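Local coordinates for Bd3459 (Bdellovibrio bacteriovorus, PDB 5CEC), which acts as a predatory endopeptidase, probably with the serine chemistry of the S13 D-Ala-D-Ala carboxypeptidase family, and is bound by the ankyrin-repeat immunity protein Bd3460, at residues A[93-98]-A[230-235]; A[102-107]-A[131-136]; A[138-143]-A[217-222]. The protein carries 1 engineered substitution. All coordinates share one frame; numbering follows the deposited sequence. Where two conformers were deposited one is given.

In the fold
All three interactions belong to one mixed sheet, well away from the centre of the chain, and each is only partly buried. Interaction 1 pairs strand 91-98 with strand 231-236 in antiparallel fashion; interactions 2 and 3 share strand 135-141, which runs parallel to strand 104-109 in one and to strand 212-218 in the other. Strands 91-98 and 104-109 link interaction 1 to interaction 2 through backbone bonds, and H107 joins interaction 2 to T140 in interaction 3. Chemistry follows position: interaction 1 sets an apolar face against a polar one with sulfate, interaction 2 buries isoleucines beside a water-bridged, solvent-facing margin at K132 and K135, and interaction 3 combines two phenylalanines with a carboxylate that grips the backbone.

Interaction 1 (A[93-98]-A[230-235]); sequences KLHVTP and STTMVL. With SO4 (sulfate ion), chain G.
M233 N reaches L94 O at 2.8 Å in the straightest bond of the antiparallel ladder between 93-98 and 230-235, its N-H...O angle 179° and the donor in the carbonyl plane. L94 N returns the bond to M233 O. At the next hydrogen-bonded pair, V96-T231, two further short bonds form, but there each donor stands about 26° above the carbonyl plane. On the face that carries L94, V96 and M233, the methionine chain bends at chi2 and chi3 and passes V96 at a slant, its CG lying 4.1 Å from V96 CG2. L94 also packs on L124 and L128 of helix 118-130.

The face of K93, H95 and T232 is looser and wetter. H95 and T232 run alongside each other, and one water is gripped between them and S230: it lies in the plane of the imidazole, 2.7 Å from H95 ND1, and donates to T232 OG1 and to S230 OG. T232 OG1, anti to its carbonyl carbon, donates in turn to sulfate O4 at 2.8 Å. Sulfate O2 approaches the edge of the H95 ring, 3.2 Å from CE1, while the extended K93 chain leaves NZ 3.9 Å from the same oxygen. H95 NE2 is hydrogen-bonded to E109 OE1, and S230 OG to N227 O. A water that spends both hydrogens on hydroxyls would be left to accept from ND1, and NE2 faces a carboxylate; both ring nitrogens may therefore carry hydrogens, a protonated imidazole that the nearby sulfate, probably from the crystallisation liquor, would further favour.

Interaction 2 (A[102-107]-A[131-136]); sequences GSYDIH and MKITKI
Y104 joins the start of strand 104-109 to the turn that ends helix 118-130. Its backbone sets the register: Y104 N donates to K135 O at 3.2 Å, in the carbonyl plane but with a bent N-H...O angle of 142°, and Y104 O receives a CA-H...O contact from I136 CA. From CB the ring departs with CG anti to the carbonyl carbon (chi1 -66°). CD1 then meets both CG1 and CG2 of I133. One atom further out, CE1 lies 3.9 Å from I133 CG1, which stands over one ring face, displaced from the ring centre toward CD1 and CE1, in a CH-pi contact 4.1 Å from the centroid. On the other branch, CD2 packs against V96 CG1. At the tip, OH is 2.8 Å from a water in the plane of the ring; that water donates to K132 O at 2.7 Å and so bridges the phenol to the turn. The turn itself is a Schellman motif in which K132, with positive phi, closes helix 118-130.

Deeper in, I106 runs nearly perpendicular to I136, and their CD1 atoms touch at 3.8 Å. S103 directs its CB at K135 O, its OG being held by N101. The contact closes a beta-alpha-beta unit in which strands 104-109 and 135-141 run parallel; L128 of the connecting helix 118-130 packs on I106 and I133, and strand 91-98 adjoins strand 104-109.

Interaction 3 (A[138-143]-A[217-222]); sequences KLTFDE and SFVKKA
F141 lays one face of its ring over the backbone of F218, whose CA sits 4.1 Å from the ring centroid in a CH-pi contact. To get there its CG takes the crowded position between backbone N and carbonyl carbon (chi1 65°). F218 instead turns CG anti to its N, and the two rings meet obliquely, planes at 50°, with F141 CE2 3.7 Å from F218 CD1. Along that same edge of F218, CE1 comes to 3.6 Å from E143 N, in the loop that follows strand 135-141.

Beneath the rings runs a parallel ladder. S217 N donates to L139 O at 3.0 Å, V219 N donates to F141 O at 2.9 Å, and the intervening bond from F141 N to S217 O is weak. On the opposite face T140 CB rests 3.7 Å from V219 CG2, T140 OG1 being held by H107. Past the strands, E143 OE1 offers its syn lone pair to K221 N, 2.8 Å away and nearly straight at 166°, while OE2 accepts from a water that takes the N-H of A222. One carboxylate thus holds two successive N-H groups at the start of the 3-10 segment, one directly, one through water. V174 and L178 of helix 167-182 pack on F141, and V167 and A171 on F218, an alpha/beta layering characteristic of parallel strands joined by a helical crossover, with 212-218 one of the sheet's two edge strands within this chain.

Interaction 1 (A[93-98]-A[230-235])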
loop_
_atom_site.group_PDB
_atom_site.type_symbol
_atom_site.label_atom_id
_atom_site.label_comp_id
_atom_site.label_asym_id
_atom_site.label_seq_id
_atom_site.Cartn_x
_atom_site.Cartn_y
_atom_site.Cartn_z
ATOM N N LYS A 93 13.770 -25.113 -1.299
ATOM C CA LYS A 93 13.954 -26.553 -1.301
ATOM C C LYS A 93 14.101 -27.081 0.117
ATOM O O LYS A 93 14.750 -26.476 0.967
ATOM C CB LYS A 93 15.167 -26.911 -2.162
ATOM C CG LYS A 93 14.949 -26.591 -3.627
ATOM C CD LYS A 93 16.199 -26.882 -4.453
ATOM C CE LYS A 93 15.854 -26.953 -5.938
ATOM N NZ LYS A 93 16.998 -27.431 -6.756
ATOM N N LEU A 94 13.419 -28.175 0.398
ATOM C CA LEU A 94 13.538 -28.856 1.671
ATOM C C LEU A 94 14.199 -30.197 1.372
ATOM O O LEU A 94 13.702 -30.991 0.577
ATOM C CB LEU A 94 12.167 -29.065 2.280
ATOM C CG LEU A 94 11.632 -27.937 3.169
ATOM C CD1 LEU A 94 11.346 -26.705 2.367
ATOM C CD2 LEU A 94 10.390 -28.443 3.883
ATOM N N HIS A 95 15.283 -30.464 2.056
ATOM C CA HIS A 95 16.002 -31.722 1.950
ATOM C C HIS A 95 15.600 -32.560 3.144
ATOM O O HIS A 95 15.924 -32.197 4.261
ATOM C CB HIS A 95 17.497 -31.437 1.921
ATOM C CG HIS A 95 17.908 -30.589 0.765
ATOM N ND1 HIS A 95 18.302 -31.145 -0.428
ATOM C CD2 HIS A 95 17.948 -29.244 0.587
ATOM C CE1 HIS A 95 18.612 -30.185 -1.280
ATOM N NE2 HIS A 95 18.402 -29.020 -0.692
ATOM N N VAL A 96 14.831 -33.619 2.891
ATOM C CA VAL A 96 14.104 -34.351 3.934
ATOM C C VAL A 96 14.685 -35.739 4.101
ATOM O O VAL A 96 14.703 -36.512 3.122
ATOM C CB VAL A 96 12.601 -34.461 3.597
ATOM C CG1 VAL A 96 11.853 -35.170 4.710
ATOM C CG2 VAL A 96 12.010 -33.072 3.332
ATOM N N THR A 97 15.100 -36.086 5.318
ATOM C CA THR A 97 15.679 -37.408 5.591
ATOM C C THR A 97 14.969 -38.066 6.776
ATOM O O THR A 97 14.866 -37.438 7.840
ATOM C CB THR A 97 17.174 -37.274 5.965
ATOM O OG1 THR A 97 17.856 -36.516 4.958
ATOM C CG2 THR A 97 17.824 -38.658 6.076
ATOM N N PRO A 98 14.487 -39.312 6.609
ATOM C CA PRO A 98 13.866 -39.981 7.767
ATOM C C PRO A 98 14.896 -40.315 8.850
ATOM O O PRO A 98 16.057 -40.548 8.532
ATOM C CB PRO A 98 13.246 -41.244 7.175
ATOM C CG PRO A 98 13.866 -41.421 5.854
ATOM C CD PRO A 98 14.514 -40.162 5.403
ATOM N N SER A 230 18.328 -38.623 1.653
ATOM C CA SER A 230 17.394 -37.506 1.625
ATOM C C SER A 230 16.581 -37.442 0.317
ATOM O O SER A 230 16.998 -37.957 -0.739
ATOM C CB SER A 230 18.158 -36.203 1.841
ATOM O OG SER A 230 18.937 -35.890 0.721
ATOM N N THR A 231 15.430 -36.781 0.399
ATOM C CA THR A 231 14.611 -36.469 -0.757
ATOM C C THR A 231 14.485 -34.937 -0.818
ATOM O O THR A 231 14.207 -34.311 0.182
ATOM C CB THR A 231 13.181 -37.050 -0.653
ATOM O OG1 THR A 231 13.207 -38.477 -0.481
ATOM C CG2 THR A 231 12.389 -36.712 -1.900
ATOM N N THR A 232 14.662 -34.360 -2.003
ATOM C CA THR A 232 14.501 -32.930 -2.211
ATOM C C THR A 232 13.079 -32.649 -2.614
ATOM O O THR A 232 12.590 -33.138 -3.622
ATOM C CB THR A 232 15.454 -32.406 -3.290
ATOM O OG1 THR A 232 16.790 -32.762 -2.930
ATOM C CG2 THR A 232 15.351 -30.885 -3.427
ATOM N N MET A 233 12.415 -31.855 -1.798
ATOM C CA MET A 233 11.073 -31.401 -2.025
ATOM C C MET A 233 11.163 -29.900 -2.331
ATOM O O MET A 233 12.060 -29.204 -1.817
ATOM C CB MET A 233 10.222 -31.684 -0.779
ATOM C CG MET A 233 10.226 -33.150 -0.341
ATOM S SD MET A 233 9.497 -34.237 -1.563
ATOM C CE MET A 233 7.774 -33.769 -1.392
ATOM N N VAL A 234 10.269 -29.404 -3.179
ATOM C CA VAL A 234 10.249 -27.985 -3.523
ATOM C C VAL A 234 8.923 -27.376 -3.107
ATOM O O VAL A 234 7.847 -27.960 -3.309
ATOM C CB VAL A 234 10.582 -27.694 -5.012
ATOM C CG1 VAL A 234 9.498 -28.196 -5.956
ATOM C CG2 VAL A 234 10.814 -26.205 -5.225
ATOM N N LEU A 235 9.027 -26.197 -2.499
ATOM C CA LEU A 235 7.891 -25.370 -2.126
ATOM C C LEU A 235 8.015 -24.085 -2.936
ATOM O O LEU A 235 8.766 -23.173 -2.580
ATOM C CB LEU A 235 7.937 -25.043 -0.628
ATOM C CG LEU A 235 6.741 -24.240 -0.093
ATOM C CD1 LEU A 235 5.572 -25.169 0.198
ATOM C CD2 LEU A 235 7.149 -23.441 1.143
HETATM S S SO4 G . 19.381 -31.206 -5.251
HETATM O O1 SO4 G . 19.280 -30.966 -6.705
HETATM O O2 SO4 G . 18.785 -30.057 -4.519
HETATM O O3 SO4 G . 20.813 -31.345 -4.867
HETATM O O4 SO4 G . 18.630 -32.453 -4.975
HETATM O O HOH W 1 17.719 -33.817 -0.587
#

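Interaction 2 (A[102-107]-A[131-136])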
loop_
_atom_site.group_PDB
_atom_site.type_symbol
_atom_site.label_atom_id
_atom_site.label_comp_id
_atom_site.label_asym_id
_atom_site.label_seq_id
_atom_site.Cartn_x
_atom_site.Cartn_y
_atom_site.Cartn_z
ATOM N N GLY A 102 11.044 -42.312 13.611
ATOM C CA GLY A 102 9.831 -41.892 12.875
ATOM C C GLY A 102 9.722 -40.395 12.608
ATOM O O GLY A 102 8.717 -39.902 12.070
ATOM N N SER A 103 10.748 -39.653 12.997
ATOM C CA SER A 103 10.811 -38.231 12.707
ATOM C C SER A 103 11.601 -38.020 11.413
ATOM O O SER A 103 11.928 -38.986 10.679
ATOM C CB SER A 103 11.456 -37.479 13.874
ATOM O OG SER A 103 10.797 -37.778 15.101
ATOM N N TYR A 104 11.852 -36.745 11.114
ATOM C CA TYR A 104 12.607 -36.359 9.928
ATOM C C TYR A 104 13.590 -35.278 10.280
ATOM O O TYR A 104 13.326 -34.461 11.169
ATOM C CB TYR A 104 11.683 -35.838 8.849
ATOM C CG TYR A 104 10.759 -36.889 8.318
ATOM C CD1 TYR A 104 9.537 -37.158 8.935
ATOM C CD2 TYR A 104 11.103 -37.639 7.195
ATOM C CE1 TYR A 104 8.683 -38.133 8.449
ATOM C CE2 TYR A 104 10.251 -38.617 6.720
ATOM C CZ TYR A 104 9.048 -38.859 7.348
ATOM O OH TYR A 104 8.204 -39.838 6.863
ATOM N N ASP A 105 14.729 -35.296 9.596
ATOM C CA ASP A 105 15.626 -34.144 9.542
ATOM C C ASP A 105 15.314 -33.366 8.287
ATOM O O ASP A 105 15.087 -33.964 7.219
ATOM C CB ASP A 105 17.099 -34.564 9.508
ATOM C CG ASP A 105 17.595 -35.111 10.833
ATOM O OD1 ASP A 105 16.994 -34.838 11.901
ATOM O OD2 ASP A 105 18.622 -35.825 10.786
ATOM N N ILE A 106 15.305 -32.036 8.393
ATOM C CA ILE A 106 14.990 -31.192 7.255
ATOM C C ILE A 106 15.981 -30.062 7.168
ATOM O O ILE A 106 16.163 -29.326 8.130
ATOM C CB ILE A 106 13.575 -30.627 7.297
ATOM C CG1 ILE A 106 12.560 -31.777 7.310
ATOM C CG2 ILE A 106 13.323 -29.715 6.092
ATOM C CD1 ILE A 106 11.116 -31.335 7.307
ATOM N N HIS A 107 16.596 -29.902 6.002
ATOM C CA HIS A 107 17.418 -28.732 5.720
ATOM C C HIS A 107 16.706 -27.852 4.706
ATOM O O HIS A 107 16.344 -28.334 3.636
ATOM C CB HIS A 107 18.794 -29.092 5.163
ATOM C CG HIS A 107 19.605 -27.903 4.734
ATOM N ND1 HIS A 107 20.208 -27.048 5.633
ATOM C CD2 HIS A 107 19.901 -27.421 3.504
ATOM C CE1 HIS A 107 20.875 -26.122 4.967
ATOM N NE2 HIS A 107 20.684 -26.309 3.680
ATOM N N MET A 131 2.004 -34.505 4.133
ATOM C CA MET A 131 3.018 -35.521 3.873
ATOM C C MET A 131 3.299 -36.455 5.048
ATOM O O MET A 131 4.215 -37.265 4.970
ATOM C CB MET A 131 4.344 -34.852 3.499
ATOM C CG MET A 131 4.265 -33.952 2.315
ATOM S SD MET A 131 5.903 -33.903 1.635
ATOM C CE MET A 131 5.825 -35.416 0.676
ATOM N N LYS A 132 2.524 -36.356 6.120
ATOM C CA LYS A 132 2.732 -37.156 7.351
ATOM C C LYS A 132 4.060 -36.802 8.058
ATOM O O LYS A 132 4.662 -37.645 8.735
ATOM C CB LYS A 132 2.536 -38.674 7.100
ATOM C CG LYS A 132 1.129 -38.980 6.629
ATOM C CD LYS A 132 0.052 -38.583 7.641
ATOM C CE LYS A 132 -1.344 -39.057 7.254
ATOM N NZ LYS A 132 -1.782 -38.500 5.946
ATOM N N ILE A 133 4.500 -35.547 7.906
ATOM C CA ILE A 133 5.621 -35.024 8.659
ATOM C C ILE A 133 5.038 -34.181 9.783
ATOM O O ILE A 133 4.446 -33.133 9.536
ATOM C CB ILE A 133 6.577 -34.217 7.774
ATOM C CG1 ILE A 133 7.100 -35.088 6.640
ATOM C CG2 ILE A 133 7.721 -33.697 8.631
ATOM C CD1 ILE A 133 7.925 -34.361 5.606
ATOM N N THR A 134 5.162 -34.670 11.006
ATOM C CA THR A 134 4.656 -33.977 12.190
ATOM C C THR A 134 5.730 -33.680 13.224
ATOM O O THR A 134 5.510 -32.846 14.117
ATOM C CB THR A 134 3.563 -34.803 12.905
ATOM O OG1 THR A 134 4.091 -36.085 13.256
ATOM C CG2 THR A 134 2.374 -34.981 12.019
ATOM N N LYS A 135 6.842 -34.407 13.147
ATOM C CA LYS A 135 7.952 -34.254 14.072
ATOM C C LYS A 135 9.212 -34.111 13.264
ATOM O O LYS A 135 9.517 -34.975 12.445
ATOM C CB LYS A 135 8.050 -35.482 14.979
ATOM C CG LYS A 135 6.952 -35.538 16.024
ATOM C CD LYS A 135 6.846 -36.913 16.689
ATOM C CE LYS A 135 5.468 -37.138 17.324
ATOM N NZ LYS A 135 4.352 -37.241 16.326
ATOM N N ILE A 136 9.939 -33.042 13.533
ATOM C CA ILE A 136 11.225 -32.763 12.924
ATOM C C ILE A 136 12.266 -32.802 14.024
ATOM O O ILE A 136 12.156 -32.108 15.049
ATOM C CB ILE A 136 11.249 -31.387 12.238
ATOM C CG1 ILE A 136 10.201 -31.337 11.120
ATOM C CG2 ILE A 136 12.638 -31.079 11.691
ATOM C CD1 ILE A 136 9.902 -29.950 10.575
HETATM O O HOH W 2 6.960 -36.984 11.633
HETATM O O HOH W 3 5.819 -40.071 8.218
#

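Interaction 3 (A[138-143]-A[217-222])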
loop_
_atom_site.group_PDB
_atom_site.type_symbol
_atom_site.label_atom_id
_atom_site.label_comp_id
_atom_site.label_asym_id
_atom_site.label_seq_id
_atom_site.Cartn_x
_atom_site.Cartn_y
_atom_site.Cartn_z
ATOM N N LYS A 138 15.925 -32.430 13.529
ATOM C CA LYS A 138 16.843 -31.351 13.276
ATOM C C LYS A 138 16.323 -30.569 12.065
ATOM O O LYS A 138 16.132 -31.114 10.980
ATOM C CB LYS A 138 18.252 -31.878 13.053
ATOM C CG LYS A 138 19.297 -30.801 12.889
ATOM C CD LYS A 138 20.720 -31.339 12.961
ATOM C CE LYS A 138 21.029 -32.288 11.818
ATOM N NZ LYS A 138 22.475 -32.665 11.810
ATOM N N LEU A 139 16.013 -29.303 12.304
ATOM C CA LEU A 139 15.670 -28.360 11.259
ATOM C C LEU A 139 16.823 -27.414 11.049
ATOM O O LEU A 139 17.191 -26.671 11.955
ATOM C CB LEU A 139 14.401 -27.591 11.606
ATOM C CG LEU A 139 13.949 -26.544 10.590
ATOM C CD1 LEU A 139 13.618 -27.204 9.254
ATOM C CD2 LEU A 139 12.763 -25.738 11.116
ATOM N N THR A 140 17.401 -27.417 9.865
ATOM C CA THR A 140 18.480 -26.482 9.544
ATOM C C THR A 140 18.093 -25.653 8.347
ATOM O O THR A 140 17.141 -25.968 7.660
ATOM C CB THR A 140 19.838 -27.194 9.336
ATOM O OG1 THR A 140 19.797 -28.006 8.168
ATOM C CG2 THR A 140 20.205 -28.013 10.548
ATOM N N PHE A 141 18.803 -24.549 8.138
ATOM C CA PHE A 141 18.463 -23.591 7.094
ATOM C C PHE A 141 19.706 -22.819 6.688
ATOM O O PHE A 141 20.624 -22.645 7.500
ATOM C CB PHE A 141 17.365 -22.628 7.556
ATOM C CG PHE A 141 17.795 -21.738 8.700
ATOM C CD1 PHE A 141 17.722 -22.174 10.014
ATOM C CD2 PHE A 141 18.343 -20.492 8.454
ATOM C CE1 PHE A 141 18.174 -21.387 11.044
ATOM C CE2 PHE A 141 18.803 -19.724 9.485
ATOM C CZ PHE A 141 18.717 -20.163 10.771
ATOM N N ASP A 142 19.732 -22.366 5.435
ATOM C CA ASP A 142 20.885 -21.617 4.918
ATOM C C ASP A 142 20.590 -20.112 4.851
ATOM O O ASP A 142 19.555 -19.610 5.303
ATOM C CB ASP A 142 21.386 -22.197 3.576
ATOM C CG ASP A 142 20.472 -21.937 2.406
ATOM O OD1 ASP A 142 19.542 -21.097 2.484
ATOM O OD2 ASP A 142 20.710 -22.601 1.364
ATOM N N GLU A 143 21.569 -19.388 4.330
ATOM C CA GLU A 143 21.560 -17.940 4.329
ATOM C C GLU A 143 20.627 -17.325 3.301
ATOM O O GLU A 143 20.423 -16.123 3.294
ATOM C CB GLU A 143 22.981 -17.372 4.177
ATOM C CG GLU A 143 23.633 -17.607 2.823
ATOM C CD GLU A 143 24.416 -18.898 2.693
ATOM O OE1 GLU A 143 24.053 -19.954 3.278
ATOM O OE2 GLU A 143 25.393 -18.869 1.931
ATOM N N SER A 217 19.059 -25.093 13.702
ATOM C CA SER A 217 20.371 -24.470 13.538
ATOM C C SER A 217 20.656 -24.012 12.115
ATOM O O SER A 217 20.042 -24.475 11.184
ATOM C CB SER A 217 21.482 -25.361 14.063
ATOM O OG SER A 217 21.566 -26.555 13.364
ATOM N N PHE A 218 21.550 -23.039 12.004
ATOM C CA PHE A 218 21.982 -22.476 10.730
ATOM C C PHE A 218 23.080 -23.365 10.133
ATOM O O PHE A 218 24.039 -23.754 10.839
ATOM C CB PHE A 218 22.503 -21.060 10.995
ATOM C CG PHE A 218 23.140 -20.402 9.817
ATOM C CD1 PHE A 218 22.412 -20.119 8.694
ATOM C CD2 PHE A 218 24.472 -20.008 9.848
ATOM C CE1 PHE A 218 22.987 -19.495 7.598
ATOM C CE2 PHE A 218 25.052 -19.384 8.760
ATOM C CZ PHE A 218 24.308 -19.132 7.627
ATOM N N VAL A 219 22.912 -23.710 8.855
ATOM C CA VAL A 219 23.944 -24.400 8.062
ATOM C C VAL A 219 24.096 -23.667 6.737
ATOM O O VAL A 219 23.167 -23.655 5.930
ATOM C CB VAL A 219 23.601 -25.889 7.802
ATOM C CG1 VAL A 219 24.668 -26.536 6.925
ATOM C CG2 VAL A 219 23.467 -26.647 9.119
ATOM N N LYS A 220 25.263 -23.058 6.525
ATOM C CA LYS A 220 25.564 -22.289 5.311
ATOM C C LYS A 220 25.475 -23.148 4.061
ATOM O O LYS A 220 25.848 -24.331 4.079
ATOM C CB LYS A 220 26.979 -21.704 5.372
ATOM C CG LYS A 220 27.188 -20.638 6.419
ATOM C CD LYS A 220 28.667 -20.257 6.469
ATOM C CE LYS A 220 28.964 -19.227 7.556
ATOM N NZ LYS A 220 30.290 -19.495 8.183
ATOM N N LYS A 221 25.016 -22.545 2.970
ATOM C CA LYS A 221 24.811 -23.279 1.713
ATOM C C LYS A 221 26.057 -24.067 1.284
ATOM O O LYS A 221 25.955 -25.248 0.952
ATOM C CB LYS A 221 24.362 -22.332 0.592
ATOM C CG LYS A 221 24.091 -23.033 -0.729
ATOM C CD LYS A 221 23.710 -22.049 -1.813
ATOM C CE LYS A 221 23.767 -22.748 -3.167
ATOM N NZ LYS A 221 23.191 -21.932 -4.261
ATOM N N ALA A 222 27.216 -23.408 1.313
ATOM C CA ALA A 222 28.491 -24.012 0.867
ATOM C C ALA A 222 28.921 -25.172 1.741
ATOM O O ALA A 222 29.708 -26.012 1.294
ATOM C CB ALA A 222 29.607 -22.966 0.808
HETATM O O HOH W 4 27.498 -20.563 1.525
#